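Local coordinates for protein iota-carrageenase (Alteromonas sp., PDB 1H80) that hydrolyses internal beta-1,4 linkages of iota-carrageenan, a sulfated galactan of red algal cell walls, with inversion of the anomeric configuration, at residues I194-A199 and G230-I235; L203-H208 and F236-R241; A214-T219 and A248-P253; K244-V249 and A274-S279; G259-T264 and G346-V351. One frame throughout, in Å; residues are numbered along the deposited sequence.

Contact 1 of 5, residues I194-A199 and G230-I235; sequences IQTYGA and GGIRNI
The carbonyl oxygen of G231 is approached by donors from both segments. The backbone nitrogen of A199 lies 2.9 Å from G231 O, the CA-H of G198 points at the same oxygen in a CH...O contact, and R233 NH2 reaches back to it with a weak bond. On its other side, A199 O accepts the amide of R233, also at 2.9 Å (A199 O to R233 N). The N-H and C=O of A199 thus bond G231 and R233, the residues on either side of I232, as in a parallel pair, here between neighbouring coils of the beta-helix. Ahead of it, G231 N gives Y197 O a weak bond.

R233 curls back over its own chain: the bend at chi3 (-63°) turns NE out of the extended line, and NH1 donates to G230 O at 2.9 Å. Its NE forms a salt bridge with D200, immediately after the first segment. An alanine here would remove that charge and the bonds to G230 and G231, and would probably leave D200 without its mate and the G230-G231 backbone freer to move.

The other side of the pairing is apolar. A199 CB packs on I232 CG2 and on I235 CD1, each 4.0 Å from it. T196 and I232 cross at about a right angle, with T196 OG1 3.7 Å from I232 CD1. That hydroxyl is buried and has no polar partner in the model, so at this point hydrocarbon packing prevails, whereas the backbone beside it is tied by R233 and main-chain bonds.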
# COMPACT_ATOMS: atom_id res chain seq x y z
N ILE A 194 -0.12 1.27 -1.97
CA ILE A 194 -0.79 -0.02 -2.04
C ILE A 194 -0.79 -0.77 -0.72
O ILE A 194 0.20 -0.77 0.00
CB ILE A 194 -0.07 -1.00 -3.01
CG1 ILE A 194 0.24 -0.32 -4.34
CG2 ILE A 194 -0.91 -2.26 -3.20
CD1 ILE A 194 -0.98 0.12 -5.11
N GLN A 195 -1.92 -1.40 -0.39
CA GLN A 195 -1.94 -2.28 0.77
C GLN A 195 -2.64 -3.52 0.23
O GLN A 195 -3.73 -3.43 -0.34
CB GLN A 195 -2.70 -1.73 1.98
CG GLN A 195 -2.62 -2.77 3.11
CD GLN A 195 -2.72 -2.19 4.51
OE1 GLN A 195 -2.63 -2.94 5.49
NE2 GLN A 195 -2.89 -0.89 4.61
N THR A 196 -2.00 -4.67 0.40
CA THR A 196 -2.54 -5.93 -0.10
C THR A 196 -3.06 -6.84 1.00
O THR A 196 -2.39 -7.06 2.00
CB THR A 196 -1.47 -6.72 -0.87
OG1 THR A 196 -0.44 -7.14 0.04
CG2 THR A 196 -0.86 -5.86 -1.96
N TYR A 197 -4.25 -7.39 0.79
CA TYR A 197 -4.86 -8.30 1.75
C TYR A 197 -5.04 -9.67 1.11
O TYR A 197 -4.60 -10.69 1.64
CB TYR A 197 -6.21 -7.74 2.19
CG TYR A 197 -6.09 -6.39 2.84
CD1 TYR A 197 -5.62 -6.26 4.15
CD2 TYR A 197 -6.43 -5.23 2.15
CE1 TYR A 197 -5.49 -5.01 4.75
CE2 TYR A 197 -6.30 -3.97 2.73
CZ TYR A 197 -5.83 -3.87 4.04
OH TYR A 197 -5.71 -2.63 4.61
N GLY A 198 -5.70 -9.68 -0.05
CA GLY A 198 -5.92 -10.93 -0.76
C GLY A 198 -5.58 -10.68 -2.21
O GLY A 198 -6.05 -9.71 -2.81
N ALA A 199 -4.74 -11.53 -2.79
CA ALA A 199 -4.35 -11.35 -4.18
C ALA A 199 -3.61 -12.55 -4.73
O ALA A 199 -2.87 -13.22 -4.02
CB ALA A 199 -3.48 -10.10 -4.30
N GLY A 230 -7.76 -15.91 2.14
CA GLY A 230 -7.16 -14.67 1.69
C GLY A 230 -5.67 -14.78 1.55
O GLY A 230 -5.14 -15.84 1.21
N GLY A 231 -4.98 -13.67 1.82
CA GLY A 231 -3.53 -13.66 1.70
C GLY A 231 -3.12 -13.42 0.26
O GLY A 231 -3.97 -13.37 -0.63
N ILE A 232 -1.82 -13.30 0.03
CA ILE A 232 -1.32 -13.06 -1.31
C ILE A 232 -0.35 -14.14 -1.74
O ILE A 232 0.42 -14.67 -0.94
CB ILE A 232 -0.63 -11.66 -1.41
CG1 ILE A 232 0.67 -11.64 -0.61
CG2 ILE A 232 -1.58 -10.59 -0.87
CD1 ILE A 232 1.39 -10.29 -0.68
N ARG A 233 -0.41 -14.49 -3.03
CA ARG A 233 0.44 -15.52 -3.60
C ARG A 233 0.82 -15.15 -5.02
O ARG A 233 0.04 -14.52 -5.73
CB ARG A 233 -0.30 -16.86 -3.65
CG ARG A 233 -0.53 -17.53 -2.31
CD ARG A 233 -1.76 -18.42 -2.40
NE ARG A 233 -2.93 -17.58 -2.67
CZ ARG A 233 -3.51 -16.81 -1.76
NH1 ARG A 233 -3.04 -16.79 -0.51
NH2 ARG A 233 -4.52 -16.03 -2.10
N ASN A 234 2.02 -15.56 -5.43
CA ASN A 234 2.51 -15.31 -6.77
C ASN A 234 2.40 -13.84 -7.15
O ASN A 234 1.79 -13.48 -8.16
CB ASN A 234 1.75 -16.19 -7.75
CG ASN A 234 1.84 -17.65 -7.39
OD1 ASN A 234 2.94 -18.20 -7.25
ND2 ASN A 234 0.69 -18.30 -7.22
N ILE A 235 3.01 -13.02 -6.32
CA ILE A 235 3.02 -11.58 -6.52
C ILE A 235 4.36 -11.18 -7.11
O ILE A 235 5.41 -11.72 -6.73
CB ILE A 235 2.82 -10.83 -5.19
CG1 ILE A 235 1.50 -11.26 -4.54
CG2 ILE A 235 2.88 -9.33 -5.41
CD1 ILE A 235 0.27 -11.03 -5.42

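Contact 2 of 5, residues L203-H208 and F236-R241; sequences LFRNLH and FADNIR
R241 packs across H208 and N206 where two successive coils of the right-handed parallel beta-helix round the same corner. The two segments run in register from L203 beside F236 to H208 beside R241, and the turn falls at N206 and N239, both with positive phi. Backbone bonds continue through it; R241 N, for instance, lies 2.8 Å from L207 O.

The two asparagines lie side by side, pointing the same way, with amide planes 19° apart. The guanidinium of R241 meets them with its NH1/NH2 end: NH1 and NH2 both donate to N206 OD1, at 2.9 and 3.2 Å, with that oxygen in the guanidinium plane. NH2 approaches nearly along the C=O axis, whereas NH1 stands above the amide plane. NH1 also bonds N239 OD1 at 2.8 Å, joining the corners of both coils. An alanine in place of R241 would remove this clamp, and would probably leave both asparagine oxygens short of donors and their amides freer to turn.

H208 meets the arginine twice. Its CB lies over one guanidinium face, 3.4 Å from R241 NH2, and its ring carries R241 CB over one face in a CH-pi contact. At the far end L203 CD1 touches F236 CB, while the F236 ring leads off to meet Y6. NE2 of H208 bonds S243, and a water in the ring plane links its ND1, 2.8 Å away, to R241 NH2.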
# COMPACT_ATOMS: atom_id res chain seq x y z
N LEU A 203 0.85 -8.02 -10.70
CA LEU A 203 2.12 -7.39 -10.99
C LEU A 203 2.01 -5.93 -10.57
O LEU A 203 1.10 -5.23 -11.00
CB LEU A 203 2.45 -7.46 -12.49
CG LEU A 203 3.62 -6.57 -12.94
CD1 LEU A 203 4.91 -7.02 -12.27
CD2 LEU A 203 3.76 -6.65 -14.46
N PHE A 204 2.91 -5.51 -9.69
CA PHE A 204 2.97 -4.13 -9.20
C PHE A 204 4.23 -3.55 -9.83
O PHE A 204 5.32 -4.10 -9.66
CB PHE A 204 3.10 -4.10 -7.68
CG PHE A 204 1.89 -4.62 -6.96
CD1 PHE A 204 0.77 -3.82 -6.79
CD2 PHE A 204 1.86 -5.92 -6.46
CE1 PHE A 204 -0.36 -4.29 -6.14
CE2 PHE A 204 0.73 -6.41 -5.80
CZ PHE A 204 -0.38 -5.59 -5.64
N ARG A 205 4.09 -2.46 -10.57
CA ARG A 205 5.26 -1.91 -11.26
C ARG A 205 5.29 -0.39 -11.34
O ARG A 205 4.27 0.25 -11.57
CB ARG A 205 5.31 -2.51 -12.67
CG ARG A 205 6.43 -2.03 -13.57
CD ARG A 205 6.45 -2.85 -14.86
NE ARG A 205 5.20 -2.75 -15.61
CZ ARG A 205 4.83 -3.61 -16.56
NH1 ARG A 205 5.61 -4.63 -16.88
NH2 ARG A 205 3.68 -3.43 -17.20
N ASN A 206 6.48 0.17 -11.13
CA ASN A 206 6.68 1.61 -11.20
C ASN A 206 5.71 2.33 -10.28
O ASN A 206 4.84 3.09 -10.73
CB ASN A 206 6.51 2.10 -12.63
CG ASN A 206 7.04 3.51 -12.83
OD1 ASN A 206 7.40 4.19 -11.86
ND2 ASN A 206 7.08 3.96 -14.08
N LEU A 207 5.87 2.09 -8.98
CA LEU A 207 5.03 2.69 -7.96
C LEU A 207 5.93 3.49 -7.05
O LEU A 207 7.01 3.03 -6.68
CB LEU A 207 4.30 1.61 -7.17
CG LEU A 207 3.43 0.67 -8.01
CD1 LEU A 207 2.84 -0.40 -7.10
CD2 LEU A 207 2.33 1.45 -8.72
N HIS A 208 5.51 4.70 -6.69
CA HIS A 208 6.31 5.55 -5.83
C HIS A 208 5.40 6.27 -4.85
O HIS A 208 4.42 6.89 -5.24
CB HIS A 208 7.06 6.56 -6.70
CG HIS A 208 7.92 7.52 -5.93
ND1 HIS A 208 8.64 8.52 -6.54
CD2 HIS A 208 8.19 7.62 -4.61
CE1 HIS A 208 9.31 9.21 -5.63
NE2 HIS A 208 9.05 8.68 -4.45
N PHE A 236 4.33 -10.26 -8.06
CA PHE A 236 5.54 -9.76 -8.69
C PHE A 236 5.54 -8.25 -8.60
O PHE A 236 4.51 -7.62 -8.78
CB PHE A 236 5.62 -10.19 -10.15
CG PHE A 236 5.87 -11.66 -10.33
CD1 PHE A 236 4.83 -12.57 -10.20
CD2 PHE A 236 7.15 -12.13 -10.60
CE1 PHE A 236 5.07 -13.94 -10.33
CE2 PHE A 236 7.40 -13.49 -10.73
CZ PHE A 236 6.35 -14.40 -10.59
N ALA A 237 6.70 -7.69 -8.30
CA ALA A 237 6.82 -6.25 -8.19
C ALA A 237 8.12 -5.82 -8.82
O ALA A 237 9.13 -6.52 -8.73
CB ALA A 237 6.78 -5.83 -6.73
N ASP A 238 8.09 -4.66 -9.47
CA ASP A 238 9.27 -4.13 -10.13
C ASP A 238 9.26 -2.62 -10.08
O ASP A 238 8.24 -1.98 -10.36
CB ASP A 238 9.31 -4.61 -11.59
CG ASP A 238 10.49 -4.06 -12.35
OD1 ASP A 238 11.63 -4.20 -11.86
OD2 ASP A 238 10.28 -3.50 -13.45
N ASN A 239 10.40 -2.04 -9.71
CA ASN A 239 10.56 -0.60 -9.62
C ASN A 239 9.57 0.02 -8.62
O ASN A 239 8.63 0.72 -9.00
CB ASN A 239 10.39 0.03 -11.00
CG ASN A 239 10.74 1.49 -11.02
OD1 ASN A 239 11.30 2.02 -10.05
ND2 ASN A 239 10.43 2.16 -12.12
N ILE A 240 9.81 -0.27 -7.35
CA ILE A 240 8.98 0.24 -6.26
C ILE A 240 9.85 1.23 -5.51
O ILE A 240 10.98 0.91 -5.11
CB ILE A 240 8.55 -0.90 -5.33
CG1 ILE A 240 7.92 -2.04 -6.14
CG2 ILE A 240 7.58 -0.37 -4.29
CD1 ILE A 240 6.72 -1.64 -6.99
N ARG A 241 9.32 2.43 -5.30
CA ARG A 241 10.10 3.48 -4.66
C ARG A 241 9.43 4.20 -3.50
O ARG A 241 8.20 4.34 -3.46
CB ARG A 241 10.50 4.51 -5.72
CG ARG A 241 11.07 3.88 -6.99
CD ARG A 241 11.56 4.92 -7.99
NE ARG A 241 10.50 5.80 -8.49
CZ ARG A 241 9.54 5.43 -9.34
NH1 ARG A 241 9.49 4.18 -9.79
NH2 ARG A 241 8.64 6.31 -9.74
O HOH W 1 8.32 -5.49 -15.32
O HOH W 2 8.70 9.21 -9.24

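Contact 3 of 5, residues A214-T219 and A248-P253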
# COMPACT_ATOMS: atom_id res chain seq x y z
N ALA A 214 5.10 2.34 -0.05
CA ALA A 214 4.60 2.21 -1.42
C ALA A 214 3.86 0.90 -1.64
O ALA A 214 2.71 0.89 -2.10
CB ALA A 214 5.75 2.35 -2.41
N LEU A 215 4.52 -0.21 -1.34
CA LEU A 215 3.91 -1.53 -1.50
C LEU A 215 3.88 -2.17 -0.12
O LEU A 215 4.84 -2.80 0.31
CB LEU A 215 4.73 -2.38 -2.47
CG LEU A 215 4.18 -3.78 -2.73
CD1 LEU A 215 2.72 -3.71 -3.19
CD2 LEU A 215 5.04 -4.46 -3.78
N ARG A 216 2.75 -2.01 0.55
CA ARG A 216 2.56 -2.51 1.89
C ARG A 216 1.86 -3.87 1.89
O ARG A 216 0.64 -3.95 1.84
CB ARG A 216 1.73 -1.50 2.68
CG ARG A 216 1.56 -1.82 4.15
CD ARG A 216 0.55 -0.86 4.77
NE ARG A 216 1.08 0.50 4.90
CZ ARG A 216 1.79 0.91 5.95
NH1 ARG A 216 2.05 0.08 6.94
NH2 ARG A 216 2.23 2.16 6.01
N MET A 217 2.66 -4.93 1.93
CA MET A 217 2.10 -6.27 1.93
C MET A 217 1.88 -6.68 3.37
O MET A 217 2.54 -7.57 3.90
CB MET A 217 3.02 -7.22 1.18
CG MET A 217 3.06 -6.86 -0.30
SD MET A 217 4.27 -7.75 -1.26
CE MET A 217 5.76 -6.81 -0.83
N GLU A 218 0.95 -5.96 4.00
CA GLU A 218 0.57 -6.17 5.39
C GLU A 218 -0.83 -6.75 5.34
O GLU A 218 -1.83 -6.02 5.27
CB GLU A 218 0.62 -4.84 6.13
CG GLU A 218 0.21 -4.90 7.59
CD GLU A 218 0.72 -3.71 8.38
OE1 GLU A 218 0.73 -2.58 7.84
OE2 GLU A 218 1.11 -3.90 9.56
N THR A 219 -0.89 -8.07 5.36
CA THR A 219 -2.14 -8.81 5.27
C THR A 219 -2.83 -8.96 6.63
O THR A 219 -2.76 -10.02 7.25
CB THR A 219 -1.86 -10.20 4.68
OG1 THR A 219 -0.87 -10.87 5.47
CG2 THR A 219 -1.30 -10.05 3.27
N ALA A 248 9.84 1.33 0.95
CA ALA A 248 9.27 1.19 -0.38
C ALA A 248 8.47 -0.10 -0.40
O ALA A 248 7.36 -0.15 -0.91
CB ALA A 248 10.38 1.13 -1.42
N VAL A 249 9.06 -1.14 0.17
CA VAL A 249 8.42 -2.45 0.21
C VAL A 249 8.42 -2.98 1.63
O VAL A 249 9.44 -2.95 2.31
CB VAL A 249 9.17 -3.44 -0.69
CG1 VAL A 249 8.53 -4.82 -0.57
CG2 VAL A 249 9.15 -2.96 -2.13
N MET A 250 7.27 -3.46 2.08
CA MET A 250 7.18 -4.00 3.43
C MET A 250 6.38 -5.29 3.48
O MET A 250 5.35 -5.42 2.82
CB MET A 250 6.56 -2.95 4.36
CG MET A 250 6.31 -3.45 5.77
SD MET A 250 4.64 -4.10 5.94
CE MET A 250 3.91 -2.80 6.94
N PHE A 251 6.87 -6.24 4.27
CA PHE A 251 6.21 -7.52 4.44
C PHE A 251 5.79 -7.61 5.90
O PHE A 251 6.61 -7.47 6.80
CB PHE A 251 7.15 -8.68 4.12
CG PHE A 251 7.62 -8.71 2.70
CD1 PHE A 251 8.73 -7.97 2.30
CD2 PHE A 251 6.96 -9.49 1.75
CE1 PHE A 251 9.17 -7.99 0.98
CE2 PHE A 251 7.39 -9.52 0.43
CZ PHE A 251 8.49 -8.77 0.04
N GLY A 252 4.50 -7.84 6.12
CA GLY A 252 3.98 -7.96 7.47
C GLY A 252 2.78 -8.89 7.36
O GLY A 252 1.66 -8.43 7.19
N PRO A 253 3.00 -10.21 7.47
CA PRO A 253 1.92 -11.19 7.36
C PRO A 253 0.92 -11.26 8.50
O PRO A 253 -0.16 -11.83 8.34
CB PRO A 253 2.68 -12.50 7.17
CG PRO A 253 3.85 -12.30 8.08
CD PRO A 253 4.28 -10.87 7.79
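A Met-aromatic contact between M217 and F251 lies on the inward face of this parallel beta-helix ladder. The methyl carbon does most of the touching: M217 CE sits over one face of the F251 ring, 3.7 Å from its centroid and offset toward the rim at CE2, in a CH-pi contact. The sulfur is further off, oblique to the ring. A bend at chi3 (-80°) swings CE over the phenyl, where it also presses on V249. That packing is tight, with M217 CE only 3.4 Å from V249 CG1. F348 also meets the ring edge-to-face.

The strands beneath are joined by alternating backbone bonds. L215 N reaches A248 O at 2.9 Å, L215 O accepts M250 N, M217 N bonds M250 O, and G252 N lies 3.0 Å from M217 O. Beyond this the pairing weakens: T219 makes weak bonds to G252 O and, through OG1, to P253 O. M217 is also the centre of an inverse gamma turn, closed by a weak bond from E218 N to R216 O.

The opposite face mixes a salt bridge with the M250 side chain. R216 NH1 and E218 OE1 pair at 3.1 Å, with the oxygen in the guanidinium plane. M250 CE lies near both groups in one conformer, a contact that is doubtful because a second was modelled. R216 NH2 also bonds Y191 O, and E218 OE2 bonds H254.

Strand 194-196 flanks the ladder beside R216, strand 275-277 lies beyond 250-252, and strands 231-243 and 261-269 supply the I240, V261 and V266 that meet its inward side chains.

Contact 4 of 5, residues K244-V249 and A274-S279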
# COMPACT_ATOMS: atom_id res chain seq x y z
N LYS A 244 10.84 9.99 1.71
CA LYS A 244 10.37 10.58 2.96
C LYS A 244 9.31 9.73 3.64
O LYS A 244 8.34 10.24 4.20
CB LYS A 244 9.82 11.99 2.70
CG LYS A 244 10.83 12.93 2.07
CD LYS A 244 10.23 14.31 1.87
CE LYS A 244 11.23 15.26 1.23
NZ LYS A 244 10.65 16.62 1.03
N GLY A 245 9.50 8.41 3.61
CA GLY A 245 8.53 7.53 4.24
C GLY A 245 9.16 6.44 5.08
O GLY A 245 10.30 6.55 5.52
N LEU A 246 8.39 5.38 5.31
CA LEU A 246 8.84 4.25 6.11
C LEU A 246 9.68 3.28 5.30
O LEU A 246 10.79 2.93 5.68
CB LEU A 246 7.64 3.51 6.70
CG LEU A 246 6.79 4.22 7.75
CD1 LEU A 246 5.59 3.35 8.09
CD2 LEU A 246 7.62 4.50 8.99
N ALA A 247 9.13 2.85 4.16
CA ALA A 247 9.82 1.90 3.30
C ALA A 247 9.13 1.83 1.95
O ALA A 247 7.97 2.23 1.82
CB ALA A 247 9.82 0.52 3.93
N ALA A 248 9.84 1.33 0.95
CA ALA A 248 9.27 1.19 -0.38
C ALA A 248 8.47 -0.10 -0.40
O ALA A 248 7.36 -0.15 -0.91
CB ALA A 248 10.38 1.13 -1.42
N VAL A 249 9.06 -1.14 0.17
CA VAL A 249 8.42 -2.45 0.21
C VAL A 249 8.42 -2.98 1.63
O VAL A 249 9.44 -2.95 2.31
CB VAL A 249 9.17 -3.44 -0.69
CG1 VAL A 249 8.53 -4.82 -0.57
CG2 VAL A 249 9.15 -2.96 -2.13
N ALA A 274 14.67 0.72 2.79
CA ALA A 274 14.09 0.47 1.47
C ALA A 274 13.13 -0.71 1.57
O ALA A 274 12.03 -0.69 1.02
CB ALA A 274 15.19 0.18 0.46
N VAL A 275 13.57 -1.75 2.28
CA VAL A 275 12.77 -2.94 2.46
C VAL A 275 12.62 -3.21 3.95
O VAL A 275 13.57 -3.04 4.72
CB VAL A 275 13.44 -4.17 1.81
CG1 VAL A 275 12.56 -5.41 2.00
CG2 VAL A 275 13.68 -3.91 0.33
N ARG A 276 11.43 -3.61 4.36
CA ARG A 276 11.17 -3.90 5.75
C ARG A 276 10.32 -5.15 5.87
O ARG A 276 9.33 -5.31 5.17
CB ARG A 276 10.43 -2.73 6.40
CG ARG A 276 9.90 -3.03 7.78
CD ARG A 276 9.15 -1.85 8.34
NE ARG A 276 8.09 -2.26 9.25
CZ ARG A 276 7.20 -1.44 9.78
NH1 ARG A 276 7.23 -0.15 9.48
NH2 ARG A 276 6.27 -1.91 10.60
N SER A 277 10.73 -6.04 6.77
CA SER A 277 9.99 -7.28 6.99
C SER A 277 9.72 -7.43 8.48
O SER A 277 10.64 -7.38 9.30
CB SER A 277 10.79 -8.48 6.48
OG SER A 277 11.00 -8.38 5.08
N ASP A 278 8.44 -7.59 8.82
CA ASP A 278 8.02 -7.74 10.21
C ASP A 278 7.70 -9.19 10.50
O ASP A 278 7.28 -9.94 9.62
CB ASP A 278 6.77 -6.92 10.49
CG ASP A 278 6.98 -5.43 10.36
OD1 ASP A 278 8.14 -5.00 10.16
OD2 ASP A 278 5.99 -4.69 10.46
N SER A 279 7.89 -9.59 11.75
CA SER A 279 7.59 -10.95 12.14
C SER A 279 6.08 -11.16 12.11
O SER A 279 5.30 -10.23 12.33
CB SER A 279 8.11 -11.22 13.55
OG SER A 279 7.70 -12.50 14.01
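Three backbone bonds join A248 and V249 to the segment 274-279. A274 O accepts two amides in succession: A248 N at 3.0 Å, tilted 33° from the carbonyl plane, and V249 N at 3.1 Å, much closer to the line of the C=O bond. V249 O then returns the bond to R276 N at 2.9 Å, and the CA-H of V275 points at the same oxygen, with V275 CA 3.3 Å from V249 O. V249 and V275 thus form a parallel bridge, while the forked acceptor at A274 gathers in the turn that precedes it.

This is a corner of the beta-helix, where one coil stacks on the next. A248 and A274 occupy equivalent positions in their coils and share nearly the same helical backbone angles. Just after the corner the two valines turn their side chains to the same, inward face: V249 packs on V263 and V266, and V275 on V353 and V356.

Side-chain packing across the pair is slight. A247 CB lies 4.1 Å from R276 CB. L246 runs alongside the R276 side chain, pointing the same way, and its CD1 comes within 4.1 Å of R276 NH1; L246 also touches R216 and I213.

Charge pairing is confined to the second segment. The R276 side chain extends as far as NE and meets D278 side-on: NE bonds OD1 in the guanidinium plane, and NH2 reaches OD2 at 2.8 Å. Both carboxylate oxygens use their syn lone pairs, a two-point grip that would restrict rotation of both groups.

Contact 5 of 5, residues G259-T264 and G346-V351; sequences GDVQVT and GSFGTV
V261 pairs in parallel with V351 between successive coils of the beta-helix, its N bonding T350 O at 3.0 Å, and just before it G349 N bonds G259 O at 2.7 Å. The latter bond is bent at its acceptor: the amide of G349 stands 61° out of the carbonyl plane of G259.

Between these two bonds the side chain of D260 stands in for a backbone acceptor. Its chi1 of -53° sets CG beside the backbone N. OD1 takes the amide of T350 at 2.7 Å, from above the carboxylate plane. The same oxygen lies 3.5 Å from T350 CB. G349 gives the carboxylate its space, since a CB there would clash with D260 OD1.

The inward side is mostly apolar. V261 CG2 lies 4.0 Å from F348 CD2, on a line oblique to the ring, and V261 CB faces V351 CG2. The polar exception is G259 O, at the edge of the F348 ring and near its plane.

Strand 231-243 borders 261-269 on the other side, bonding the backbones of D260 and Q262 through I235. Inside the coil, F348 meets F251 of strand 250-252 edge-to-face and packs on Y419, while V261 and V351 both touch F251.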
# COMPACT_ATOMS: atom_id res chain seq x y z
N GLY A 259 1.89 -16.61 0.20
CA GLY A 259 2.73 -17.36 -0.72
C GLY A 259 4.00 -16.66 -1.15
O GLY A 259 4.61 -15.90 -0.39
N ASP A 260 4.39 -16.91 -2.40
CA ASP A 260 5.62 -16.35 -2.95
C ASP A 260 5.48 -14.93 -3.48
O ASP A 260 4.44 -14.54 -4.01
CB ASP A 260 6.15 -17.24 -4.07
CG ASP A 260 6.30 -18.69 -3.64
OD1 ASP A 260 6.39 -18.96 -2.43
OD2 ASP A 260 6.33 -19.57 -4.53
N VAL A 261 6.56 -14.17 -3.32
CA VAL A 261 6.62 -12.79 -3.78
C VAL A 261 8.01 -12.51 -4.32
O VAL A 261 9.01 -12.88 -3.71
CB VAL A 261 6.35 -11.79 -2.63
CG1 VAL A 261 6.43 -10.35 -3.16
CG2 VAL A 261 5.00 -12.05 -2.00
N GLN A 262 8.08 -11.88 -5.49
CA GLN A 262 9.36 -11.52 -6.06
C GLN A 262 9.33 -10.03 -6.34
O GLN A 262 8.41 -9.52 -6.97
CB GLN A 262 9.64 -12.26 -7.36
CG GLN A 262 10.92 -11.77 -8.02
CD GLN A 262 11.25 -12.53 -9.28
OE1 GLN A 262 11.70 -13.67 -9.23
NE2 GLN A 262 11.02 -11.90 -10.43
N VAL A 263 10.35 -9.34 -5.85
CA VAL A 263 10.45 -7.90 -6.06
C VAL A 263 11.80 -7.58 -6.67
O VAL A 263 12.83 -8.12 -6.25
CB VAL A 263 10.33 -7.13 -4.72
CG1 VAL A 263 10.33 -5.64 -4.99
CG2 VAL A 263 9.07 -7.54 -3.99
N THR A 264 11.80 -6.72 -7.67
CA THR A 264 13.04 -6.31 -8.32
C THR A 264 13.08 -4.79 -8.41
O THR A 264 12.05 -4.15 -8.62
CB THR A 264 13.17 -6.90 -9.74
OG1 THR A 264 12.07 -6.47 -10.55
CG2 THR A 264 13.21 -8.42 -9.69
N GLY A 346 1.72 -15.44 11.05
CA GLY A 346 1.66 -15.42 9.61
C GLY A 346 3.04 -15.55 9.01
O GLY A 346 4.05 -15.50 9.71
N SER A 347 3.09 -15.73 7.69
CA SER A 347 4.36 -15.89 7.01
C SER A 347 4.21 -15.64 5.53
O SER A 347 3.13 -15.32 5.04
CB SER A 347 4.88 -17.31 7.23
OG SER A 347 3.97 -18.25 6.69
N PHE A 348 5.33 -15.77 4.82
CA PHE A 348 5.36 -15.64 3.38
C PHE A 348 6.13 -16.86 2.89
O PHE A 348 6.90 -17.46 3.64
CB PHE A 348 6.07 -14.36 2.93
CG PHE A 348 5.21 -13.14 3.00
CD1 PHE A 348 5.12 -12.40 4.17
CD2 PHE A 348 4.45 -12.75 1.90
CE1 PHE A 348 4.30 -11.27 4.24
CE2 PHE A 348 3.63 -11.63 1.95
CZ PHE A 348 3.55 -10.88 3.13
N GLY A 349 5.91 -17.23 1.63
CA GLY A 349 6.60 -18.38 1.08
C GLY A 349 7.99 -17.98 0.64
O GLY A 349 8.78 -17.45 1.42
N THR A 350 8.30 -18.24 -0.63
CA THR A 350 9.60 -17.89 -1.17
C THR A 350 9.56 -16.42 -1.53
O THR A 350 8.81 -16.02 -2.42
CB THR A 350 9.91 -18.73 -2.42
OG1 THR A 350 9.94 -20.12 -2.05
CG2 THR A 350 11.26 -18.33 -3.01
N VAL A 351 10.35 -15.62 -0.83
CA VAL A 351 10.41 -14.19 -1.08
C VAL A 351 11.83 -13.77 -1.44
O VAL A 351 12.77 -14.03 -0.69
CB VAL A 351 9.97 -13.37 0.15
CG1 VAL A 351 10.14 -11.88 -0.12
CG2 VAL A 351 8.53 -13.69 0.50

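All five contacts join chain segments of successive beta-helix coils. Contact 3 is nearest the centre of the chain, and contacts 1 and 4 are also largely buried; contacts 2 and 5 are only partly so. Strand 231-243 serves both contact 1 and contact 2, and pairs on its other side with strand 261-269 of contact 5. Contacts 3 and 4 share A248 and V249 and extend one sheet through strands 250-252 and 275-277. Inward faces are largely apolar, and F204 of contact 2, for example, packs against I194 and I235 of contact 1. Outward chemistry varies: an arginine-asparagine clamp in contact 2, salt bridges within one segment in contacts 3 and 4, and a carboxylate-amide bond in contact 5.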